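Local atomic coordinates of group 3 allergen SMIPP-S Yv6023A04 (Sarcoptes scabiei type hominis, PDB entry 3H7O), a protein that belongs to the trypsin-like S1 family but is an inactivated scabies mite paralogue, so it probably lacks the family's peptidase activity. Residues Val17-Gly22 against Phe46-Glu51; Trp36-Ala41 against Arg97-Asp102; Asp153-Lys158 against Ile162-Gln167. The protein carries 3 engineered substitutions. All coordinates share one frame; numbering follows the deposited sequence.

Contact 1 (Val17-Gly22 against Phe46-Glu51); sequences VRTYPG and FDQKPE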
loop_
_atom_site.group_PDB
_atom_site.type_symbol
_atom_site.label_atom_id
_atom_site.label_comp_id
_atom_site.label_asym_id
_atom_site.label_seq_id
_atom_site.Cartn_x
_atom_site.Cartn_y
_atom_site.Cartn_z
ATOM N N VAL A 17 5.972 -5.744 -1.250
ATOM C CA VAL A 17 5.965 -6.233 -2.622
ATOM C C VAL A 17 7.329 -5.930 -3.249
ATOM O O VAL A 17 7.692 -4.766 -3.437
ATOM C CB VAL A 17 4.819 -5.596 -3.453
ATOM C CG1 VAL A 17 4.867 -6.077 -4.913
ATOM C CG2 VAL A 17 3.453 -5.911 -2.819
ATOM N N ARG A 18 8.080 -6.986 -3.550
ATOM C CA ARG A 18 9.416 -6.858 -4.126
ATOM C C ARG A 18 9.381 -7.008 -5.640
ATOM O O ARG A 18 8.840 -7.989 -6.164
ATOM C CB ARG A 18 10.359 -7.910 -3.541
ATOM C CG ARG A 18 10.468 -7.906 -2.026
ATOM C CD ARG A 18 11.545 -8.885 -1.566
ATOM N NE ARG A 18 12.079 -8.530 -0.257
ATOM C CZ ARG A 18 13.002 -7.593 -0.049
ATOM N NH1 ARG A 18 13.510 -6.903 -1.067
ATOM N NH2 ARG A 18 13.422 -7.348 1.187
ATOM N N THR A 19 9.964 -6.037 -6.336
ATOM C CA THR A 19 10.089 -6.079 -7.796
ATOM C C THR A 19 11.537 -5.833 -8.204
ATOM O O THR A 19 12.342 -5.392 -7.386
ATOM C CB THR A 19 9.177 -5.037 -8.473
ATOM O OG1 THR A 19 9.444 -3.740 -7.924
ATOM C CG2 THR A 19 7.703 -5.392 -8.261
ATOM N N TYR A 20 11.865 -6.107 -9.465
ATOM C CA TYR A 20 13.247 -5.995 -9.945
ATOM C C TYR A 20 13.384 -5.207 -11.252
ATOM O O TYR A 20 13.924 -5.727 -12.230
ATOM C CB TYR A 20 13.886 -7.388 -10.086
ATOM C CG TYR A 20 13.846 -8.209 -8.816
ATOM C CD1 TYR A 20 14.907 -8.180 -7.910
ATOM C CD2 TYR A 20 12.744 -9.007 -8.515
ATOM C CE1 TYR A 20 14.869 -8.930 -6.740
ATOM C CE2 TYR A 20 12.694 -9.752 -7.348
ATOM C CZ TYR A 20 13.760 -9.713 -6.467
ATOM O OH TYR A 20 13.708 -10.450 -5.311
ATOM N N PRO A 21 12.911 -3.945 -11.275
ATOM C CA PRO A 21 13.071 -3.176 -12.507
ATOM C C PRO A 21 14.516 -2.722 -12.716
ATOM O O PRO A 21 15.156 -2.236 -11.778
ATOM C CB PRO A 21 12.150 -1.974 -12.294
ATOM C CG PRO A 21 12.099 -1.791 -10.820
ATOM C CD PRO A 21 12.264 -3.155 -10.208
ATOM N N GLY A 22 15.017 -2.905 -13.937
ATOM C CA GLY A 22 16.355 -2.459 -14.328
ATOM C C GLY A 22 17.492 -3.087 -13.546
ATOM O O GLY A 22 18.447 -2.399 -13.175
ATOM N N PHE A 46 2.665 -2.555 -12.634
ATOM C CA PHE A 46 1.916 -2.574 -13.901
ATOM C C PHE A 46 2.710 -3.085 -15.104
ATOM O O PHE A 46 2.140 -3.695 -16.007
ATOM C CB PHE A 46 1.291 -1.203 -14.201
ATOM C CG PHE A 46 2.244 -0.212 -14.805
ATOM C CD1 PHE A 46 2.197 0.072 -16.167
ATOM C CD2 PHE A 46 3.182 0.447 -14.012
ATOM C CE1 PHE A 46 3.075 0.992 -16.735
ATOM C CE2 PHE A 46 4.066 1.366 -14.568
ATOM C CZ PHE A 46 4.014 1.639 -15.930
ATOM N N ASP A 47 4.019 -2.836 -15.105
ATOM C CA ASP A 47 4.894 -3.214 -16.217
ATOM C C ASP A 47 5.913 -4.293 -15.833
ATOM O O ASP A 47 6.913 -4.485 -16.528
ATOM C CB ASP A 47 5.625 -1.974 -16.748
ATOM C CG ASP A 47 6.450 -1.265 -15.670
ATOM O OD1 ASP A 47 6.402 -1.676 -14.486
ATOM O OD2 ASP A 47 7.146 -0.286 -16.009
ATOM N N GLN A 48 5.657 -4.986 -14.728
ATOM C CA GLN A 48 6.568 -6.019 -14.234
ATOM C C GLN A 48 5.995 -7.405 -14.479
ATOM O O GLN A 48 4.831 -7.658 -14.179
ATOM C CB GLN A 48 6.837 -5.822 -12.739
ATOM C CG GLN A 48 7.465 -4.467 -12.387
ATOM C CD GLN A 48 8.761 -4.222 -13.129
ATOM O OE1 GLN A 48 9.689 -5.033 -13.073
ATOM N NE2 GLN A 48 8.831 -3.100 -13.838
ATOM N N LYS A 49 6.816 -8.299 -15.024
ATOM C CA LYS A 49 6.402 -9.675 -15.272
ATOM C C LYS A 49 6.059 -10.347 -13.940
ATOM O O LYS A 49 6.889 -10.355 -13.024
ATOM C CB LYS A 49 7.508 -10.446 -15.992
ATOM C CG LYS A 49 7.009 -11.555 -16.900
ATOM C CD LYS A 49 6.650 -11.019 -18.277
ATOM N N PRO A 50 4.837 -10.905 -13.827
ATOM C CA PRO A 50 4.335 -11.443 -12.550
ATOM C C PRO A 50 5.302 -12.429 -11.890
ATOM O O PRO A 50 5.475 -12.407 -10.668
ATOM C CB PRO A 50 3.035 -12.154 -12.955
ATOM C CG PRO A 50 2.596 -11.452 -14.191
ATOM C CD PRO A 50 3.864 -11.098 -14.920
ATOM N N GLU A 51 5.947 -13.256 -12.708
ATOM C CA GLU A 51 6.860 -14.298 -12.236
ATOM C C GLU A 51 8.137 -13.749 -11.583
ATOM O O GLU A 51 8.905 -14.503 -10.990
ATOM C CB GLU A 51 7.206 -15.261 -13.382
ATOM C CG GLU A 51 6.037 -16.139 -13.866
ATOM C CD GLU A 51 4.966 -15.377 -14.653
ATOM O OE1 GLU A 51 5.276 -14.332 -15.273
ATOM O OE2 GLU A 51 3.803 -15.835 -14.655
HETATM O O HOH W 1 9.907 -7.025 -11.213
#

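Contact 2 (Trp36-Ala41 against Arg97-Asp102); sequences WFVLTA and RPLKLD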
loop_
_atom_site.group_PDB
_atom_site.type_symbol
_atom_site.label_atom_id
_atom_site.label_comp_id
_atom_site.label_asym_id
_atom_site.label_seq_id
_atom_site.Cartn_x
_atom_site.Cartn_y
_atom_site.Cartn_z
ATOM N N TRP A 36 -4.768 -15.798 -1.351
ATOM C CA TRP A 36 -4.554 -15.803 -2.796
ATOM C C TRP A 36 -4.253 -14.433 -3.416
ATOM O O TRP A 36 -3.698 -14.369 -4.515
ATOM C CB TRP A 36 -5.764 -16.411 -3.514
ATOM C CG TRP A 36 -6.004 -17.866 -3.224
ATOM C CD1 TRP A 36 -7.088 -18.408 -2.589
ATOM C CD2 TRP A 36 -5.152 -18.968 -3.573
ATOM N NE1 TRP A 36 -6.963 -19.775 -2.520
ATOM C CE2 TRP A 36 -5.785 -20.145 -3.114
ATOM C CE3 TRP A 36 -3.914 -19.075 -4.227
ATOM C CZ2 TRP A 36 -5.222 -21.415 -3.286
ATOM C CZ3 TRP A 36 -3.357 -20.335 -4.401
ATOM C CH2 TRP A 36 -4.011 -21.489 -3.930
ATOM N N PHE A 37 -4.633 -13.351 -2.735
ATOM C CA PHE A 37 -4.562 -12.013 -3.328
ATOM C C PHE A 37 -3.953 -10.944 -2.425
ATOM O O PHE A 37 -4.233 -10.887 -1.224
ATOM C CB PHE A 37 -5.954 -11.548 -3.791
ATOM C CG PHE A 37 -6.579 -12.427 -4.846
ATOM C CD1 PHE A 37 -6.224 -12.292 -6.187
ATOM C CD2 PHE A 37 -7.537 -13.376 -4.498
ATOM C CE1 PHE A 37 -6.805 -13.098 -7.162
ATOM C CE2 PHE A 37 -8.123 -14.188 -5.466
ATOM C CZ PHE A 37 -7.756 -14.049 -6.802
ATOM N N VAL A 38 -3.127 -10.093 -3.028
ATOM C CA VAL A 38 -2.551 -8.936 -2.347
ATOM C C VAL A 38 -2.889 -7.647 -3.097
ATOM O O VAL A 38 -2.779 -7.591 -4.324
ATOM C CB VAL A 38 -1.009 -9.070 -2.182
ATOM C CG1 VAL A 38 -0.369 -7.723 -1.799
ATOM C CG2 VAL A 38 -0.675 -10.132 -1.137
ATOM N N LEU A 39 -3.293 -6.621 -2.349
ATOM C CA LEU A 39 -3.611 -5.309 -2.910
ATOM C C LEU A 39 -2.420 -4.365 -2.765
ATOM O O LEU A 39 -1.875 -4.206 -1.670
ATOM C CB LEU A 39 -4.843 -4.712 -2.217
ATOM C CG LEU A 39 -5.512 -3.476 -2.835
ATOM C CD1 LEU A 39 -6.196 -3.824 -4.148
ATOM C CD2 LEU A 39 -6.518 -2.878 -1.866
ATOM N N THR A 40 -2.026 -3.734 -3.869
ATOM C CA THR A 40 -0.882 -2.821 -3.866
ATOM C C THR A 40 -1.128 -1.614 -4.781
ATOM O O THR A 40 -2.244 -1.417 -5.276
ATOM C CB THR A 40 0.447 -3.572 -4.221
ATOM O OG1 THR A 40 1.574 -2.720 -3.985
ATOM C CG2 THR A 40 0.460 -4.065 -5.674
ATOM N N ALA A 41 -0.097 -0.799 -4.983
ATOM C CA ALA A 41 -0.177 0.313 -5.918
ATOM C C ALA A 41 0.173 -0.183 -7.318
ATOM O O ALA A 41 1.086 -0.994 -7.483
ATOM C CB ALA A 41 0.758 1.435 -5.489
ATOM N N ARG A 97 0.623 -20.157 -5.606
ATOM C CA ARG A 97 0.868 -20.858 -4.351
ATOM C C ARG A 97 0.456 -19.887 -3.245
ATOM O O ARG A 97 0.938 -18.751 -3.210
ATOM C CB ARG A 97 2.352 -21.228 -4.233
ATOM C CG ARG A 97 2.731 -22.120 -3.050
ATOM C CD ARG A 97 3.240 -21.326 -1.843
ATOM N NE ARG A 97 3.752 -22.232 -0.818
ATOM C CZ ARG A 97 3.022 -22.744 0.169
ATOM N NH1 ARG A 97 1.737 -22.423 0.296
ATOM N NH2 ARG A 97 3.581 -23.577 1.035
ATOM N N PRO A 98 -0.446 -20.321 -2.342
ATOM C CA PRO A 98 -1.048 -19.359 -1.411
ATOM C C PRO A 98 -0.107 -18.903 -0.300
ATOM O O PRO A 98 0.830 -19.620 0.045
ATOM C CB PRO A 98 -2.225 -20.134 -0.816
ATOM C CG PRO A 98 -1.815 -21.561 -0.893
ATOM C CD PRO A 98 -0.925 -21.697 -2.108
ATOM N N LEU A 99 -0.361 -17.712 0.241
ATOM C CA LEU A 99 0.329 -17.256 1.448
ATOM C C LEU A 99 -0.017 -18.197 2.594
ATOM O O LEU A 99 -1.171 -18.618 2.725
ATOM C CB LEU A 99 -0.105 -15.835 1.818
ATOM C CG LEU A 99 0.066 -14.694 0.810
ATOM C CD1 LEU A 99 -0.685 -13.449 1.278
ATOM C CD2 LEU A 99 1.540 -14.382 0.565
ATOM N N LYS A 100 0.983 -18.536 3.404
ATOM C CA LYS A 100 0.781 -19.371 4.586
ATOM C C LYS A 100 0.303 -18.514 5.760
ATOM O O LYS A 100 1.072 -18.208 6.684
ATOM C CB LYS A 100 2.075 -20.108 4.959
ATOM C CG LYS A 100 2.540 -21.139 3.944
ATOM C CD LYS A 100 3.717 -21.952 4.468
ATOM C CE LYS A 100 3.274 -22.994 5.490
ATOM N NZ LYS A 100 4.351 -23.984 5.774
ATOM N N LEU A 101 -0.969 -18.129 5.718
ATOM C CA LEU A 101 -1.547 -17.275 6.751
ATOM C C LEU A 101 -1.668 -18.036 8.068
ATOM O O LEU A 101 -2.144 -19.172 8.101
ATOM C CB LEU A 101 -2.909 -16.732 6.314
ATOM C CG LEU A 101 -3.013 -16.013 4.965
ATOM C CD1 LEU A 101 -4.451 -15.594 4.702
ATOM C CD2 LEU A 101 -2.085 -14.807 4.893
ATOM N N ASP A 102 -1.208 -17.412 9.145
ATOM C CA ASP A 102 -1.270 -18.021 10.466
ATOM C C ASP A 102 -2.300 -17.323 11.355
ATOM O O ASP A 102 -2.485 -17.703 12.512
ATOM C CB ASP A 102 0.117 -18.018 11.123
ATOM C CG ASP A 102 0.619 -16.617 11.452
ATOM O OD1 ASP A 102 -0.070 -15.623 11.134
ATOM O OD2 ASP A 102 1.716 -16.511 12.041
#

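Contact 3 (Asp153-Lys158 against Ile162-Gln167); sequences DECRTK and IFLSLQ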
loop_
_atom_site.group_PDB
_atom_site.type_symbol
_atom_site.label_atom_id
_atom_site.label_comp_id
_atom_site.label_asym_id
_atom_site.label_seq_id
_atom_site.Cartn_x
_atom_site.Cartn_y
_atom_site.Cartn_z
ATOM N N ASP A 153 -10.631 18.782 -1.433
ATOM C CA ASP A 153 -10.504 19.948 -2.313
ATOM C C ASP A 153 -9.324 20.836 -1.901
ATOM O O ASP A 153 -8.595 21.350 -2.751
ATOM C CB ASP A 153 -11.818 20.747 -2.367
ATOM C CG ASP A 153 -12.899 20.065 -3.214
ATOM O OD1 ASP A 153 -12.608 19.072 -3.917
ATOM O OD2 ASP A 153 -14.055 20.528 -3.184
ATOM N N GLU A 154 -9.147 20.989 -0.592
ATOM C CA GLU A 154 -7.994 21.663 -0.000
ATOM C C GLU A 154 -6.681 20.946 -0.352
ATOM O O GLU A 154 -5.671 21.588 -0.651
ATOM C CB GLU A 154 -8.192 21.749 1.519
ATOM C CG GLU A 154 -6.986 22.184 2.344
ATOM C CD GLU A 154 -7.330 22.384 3.812
ATOM O OE1 GLU A 154 -8.335 23.071 4.107
ATOM O OE2 GLU A 154 -6.590 21.855 4.671
ATOM N N CYS A 155 -6.707 19.616 -0.316
ATOM C CA CYS A 155 -5.552 18.804 -0.683
ATOM C C CYS A 155 -5.222 18.932 -2.172
ATOM O O CYS A 155 -4.050 18.978 -2.543
ATOM C CB CYS A 155 -5.793 17.339 -0.306
ATOM S SG CYS A 155 -4.501 16.180 -0.828
ATOM N N ARG A 156 -6.249 18.999 -3.018
ATOM C CA ARG A 156 -6.032 19.158 -4.460
ATOM C C ARG A 156 -5.379 20.493 -4.838
ATOM O O ARG A 156 -4.514 20.526 -5.716
ATOM C CB ARG A 156 -7.318 18.926 -5.265
ATOM C CG ARG A 156 -7.651 17.450 -5.453
ATOM C CD ARG A 156 -8.462 17.187 -6.722
ATOM N NE ARG A 156 -9.169 15.902 -6.666
ATOM C CZ ARG A 156 -10.348 15.721 -6.072
ATOM N NH1 ARG A 156 -10.916 14.523 -6.071
ATOM N NH2 ARG A 156 -10.961 16.738 -5.473
ATOM N N THR A 157 -5.775 21.581 -4.181
ATOM C CA THR A 157 -5.146 22.881 -4.454
ATOM C C THR A 157 -3.665 22.889 -4.039
ATOM O O THR A 157 -2.843 23.523 -4.697
ATOM C CB THR A 157 -5.945 24.107 -3.893
ATOM O OG1 THR A 157 -5.133 25.287 -3.933
ATOM C CG2 THR A 157 -6.403 23.887 -2.469
ATOM N N LYS A 158 -3.332 22.158 -2.976
ATOM C CA LYS A 158 -1.938 22.031 -2.539
ATOM C C LYS A 158 -1.085 21.258 -3.546
ATOM O O LYS A 158 0.099 21.553 -3.715
ATOM C CB LYS A 158 -1.851 21.388 -1.153
ATOM C CG LYS A 158 -2.218 22.336 -0.029
ATOM C CD LYS A 158 -2.180 21.655 1.326
ATOM C CE LYS A 158 -2.559 22.631 2.420
ATOM N NZ LYS A 158 -2.451 22.021 3.769
ATOM N N ILE A 162 -0.653 18.859 -10.364
ATOM C CA ILE A 162 -0.706 17.398 -10.293
ATOM C C ILE A 162 -2.155 16.929 -10.173
ATOM O O ILE A 162 -2.846 17.252 -9.200
ATOM C CB ILE A 162 0.146 16.838 -9.116
ATOM C CG1 ILE A 162 1.642 17.065 -9.383
ATOM C CG2 ILE A 162 -0.155 15.351 -8.876
ATOM C CD1 ILE A 162 2.558 16.721 -8.212
ATOM N N PHE A 163 -2.608 16.167 -11.167
ATOM C CA PHE A 163 -3.977 15.660 -11.165
ATOM C C PHE A 163 -4.192 14.613 -10.080
ATOM O O PHE A 163 -3.418 13.656 -9.952
ATOM C CB PHE A 163 -4.377 15.085 -12.533
ATOM C CG PHE A 163 -5.744 14.448 -12.542
ATOM C CD1 PHE A 163 -6.888 15.226 -12.701
ATOM C CD2 PHE A 163 -5.888 13.073 -12.376
ATOM C CE1 PHE A 163 -8.158 14.645 -12.698
ATOM C CE2 PHE A 163 -7.155 12.482 -12.371
ATOM C CZ PHE A 163 -8.290 13.275 -12.533
ATOM N N LEU A 164 -5.255 14.807 -9.306
ATOM C CA LEU A 164 -5.727 13.794 -8.366
ATOM C C LEU A 164 -7.159 13.435 -8.727
ATOM O O LEU A 164 -7.991 14.318 -8.911
ATOM C CB LEU A 164 -5.674 14.309 -6.926
ATOM C CG LEU A 164 -4.321 14.665 -6.305
ATOM C CD1 LEU A 164 -4.547 15.244 -4.924
ATOM C CD2 LEU A 164 -3.419 13.450 -6.228
ATOM N N SER A 165 -7.430 12.137 -8.819
ATOM C CA SER A 165 -8.742 11.626 -9.202
ATOM C C SER A 165 -9.807 11.800 -8.117
ATOM O O SER A 165 -9.530 12.277 -7.011
ATOM C CB SER A 165 -8.628 10.144 -9.563
ATOM O OG SER A 165 -8.487 9.355 -8.393
ATOM N N LEU A 166 -11.026 11.393 -8.454
ATOM C CA LEU A 166 -12.147 11.369 -7.524
ATOM C C LEU A 166 -12.007 10.248 -6.495
ATOM O O LEU A 166 -12.623 10.294 -5.429
ATOM C CB LEU A 166 -13.463 11.204 -8.298
ATOM C CG LEU A 166 -13.922 12.391 -9.151
ATOM C CD1 LEU A 166 -14.964 11.950 -10.180
ATOM C CD2 LEU A 166 -14.476 13.502 -8.270
ATOM N N GLN A 167 -11.189 9.249 -6.815
ATOM C CA GLN A 167 -11.104 8.041 -6.006
ATOM C C GLN A 167 -9.934 8.056 -5.018
ATOM O O GLN A 167 -9.274 7.037 -4.805
ATOM C CB GLN A 167 -11.053 6.801 -6.907
ATOM C CG GLN A 167 -12.352 6.517 -7.667
ATOM C CD GLN A 167 -12.544 7.396 -8.889
ATOM O OE1 GLN A 167 -11.580 7.784 -9.550
ATOM N NE2 GLN A 167 -13.798 7.707 -9.202
HETATM O O HOH W 2 -4.702 18.314 -7.360
#

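Contact 1 (Val17-Gly22 against Phe46-Glu51)
Thr19 and Pro21 meet Gln48 where the strand 14-19 runs out of the six-stranded antiparallel barrel of the chymotrypsin fold and passes the loop that follows helix 42-45. The buried end lies at Thr19. This residue leans on Leu26 of the neighbouring strand and on Val45 of the helix, and its methyl CG2 touches Gln48 CG at 4.2 Å, so the aliphatic base of the glutamine serves as the apolar part of the contact. Around Pro21 the contact is partly exposed, more polar and bridged by water. The Gln48 chain bends at chi2 (-57°), bringing its amide beside the proline ring, with NE2 3.8 Å from Pro21 CB. The two ends of that amide are then tied in different ways. OE1 takes a hydrogen bond from water 1 at 2.7 Å, and the same water accepts from the backbone N of Tyr20, so the polar link between the loop and the chain leaving the strand runs through this water. Tyr20 itself is exposed and its side chain hardly takes part. Bonds at both ends of the amide would limit rotation about the CG-CD bond, consistent with the assigned orientation. On the NE2 side the partner is Asp47, whose OD1 accepts at 2.9 Å, nearly in the amide plane of Gln48 but met from above the plane of its own carboxylate.

Contact 2 (Trp36-Ala41 against Arg97-Asp102)
A proline-on-tryptophan CH-pi contact, between Pro98 and Trp36, lies beside the six-stranded barrel of this chymotrypsin-like fold, where the loop after strand 91-95 passes the residue preceding strand 37-40. Pro98 CB stands 3.8 Å from the centroid of the six-membered ring of Trp36, only 11° off the ring normal, placing the CB methylene over the ring face. The pyrrolidine lies alongside the indole and spreads over its outer end, with Pro98 CD reaching Trp36 CH2 at 3.6 Å. Trp36 starts from a CB directed away from the loop; its first torsion sets CG anti to the carbonyl carbon, and the long indole returns to the proline. The indole also has a cation-pi partner in Lys228, the C-terminal residue, so the ring joins the loop to the chain end. Backbone hydrogen bonds join Trp36 to Leu95 and Leu99 to Gln35. Farther along the strand, buried aliphatic groups take over, as Leu99 crosses Val38 at about a right angle and meets it through one methyl each, CD1 against CG2 at 4.1 Å. On the outer side Arg97 curls back along its own loop, and its NH1 makes a weak hydrogen bond to Pro98 O, 3.0 Å long and bent to 125° at the hydrogen.

Contact 3 (Asp153-Lys158 against Ile162-Gln167)
Arg156 spends two of its guanidinium nitrogens on main-chain carbonyls of consecutive residues, Leu164 and Ser165, so a helix side chain grips a stretch with no regular structure. NH1 makes the straighter bond, to Ser165 O at 2.8 Å with an N-H...O angle of 169°, and this oxygen lies in the guanidinium plane. NE reaches Leu164 O at 3.0 Å with a more bent N-H...O angle (145°), and here the partner is tilted somewhat from that plane. Seen from the acceptors, both nitrogens arrive from above the carbonyl planes rather than on a lone pair. The third nitrogen, NH2, turns back to the helix and forms a salt bridge with Asp153 OD1, one turn earlier, at 3.3 Å. Three bonds at the edge thus fix the rotation of the group, and the carboxylate probably helps to balance its charge. The side chain is extended from CG to NE, long enough to cross the gap between helix and loop.

The helix is the one that follows the long strand 143-150 in the C-terminal half of the chymotrypsin fold, and the loop leads into strand 168-172. The disulfide of Cys155 with Cys170 ties the helix to that strand. Beside that bridge Leu164 points at the helix, laying CD1 against the aliphatic CG of Arg156 at 3.8 Å and against Cys155 SG at 4.2 Å, while Phe200 touches it from another loop. Near the start of the loop the link is through solvent: water 2 donates to both Arg156 O and Ile162 O. At the other end Ser165 opens an ST turn, its OG accepting from Gln167 N at 3.1 Å.

Contacts 1 and 2 interlock along the chain and share the six-stranded barrel. Their centres lie 16 Å apart, yet they touch where Val17 CG2 packs on Thr40 OG1 at 3.9 Å. Residues 36-41 hold the start of the histidine signature of the trypsin family, and residues 46-51 follow shortly after its end, so these two segments, one from each contact, flank the position that in active relatives holds the catalytic histidine. Contact 3 stands apart in the other half of the fold, beside the seven-stranded sheet. Its centre is 28 Å from that of contact 1 and 31 Å from that of contact 2, on the opposite side of the chain's centre from the latter, with nearest atoms about 15 Å and 11 Å away.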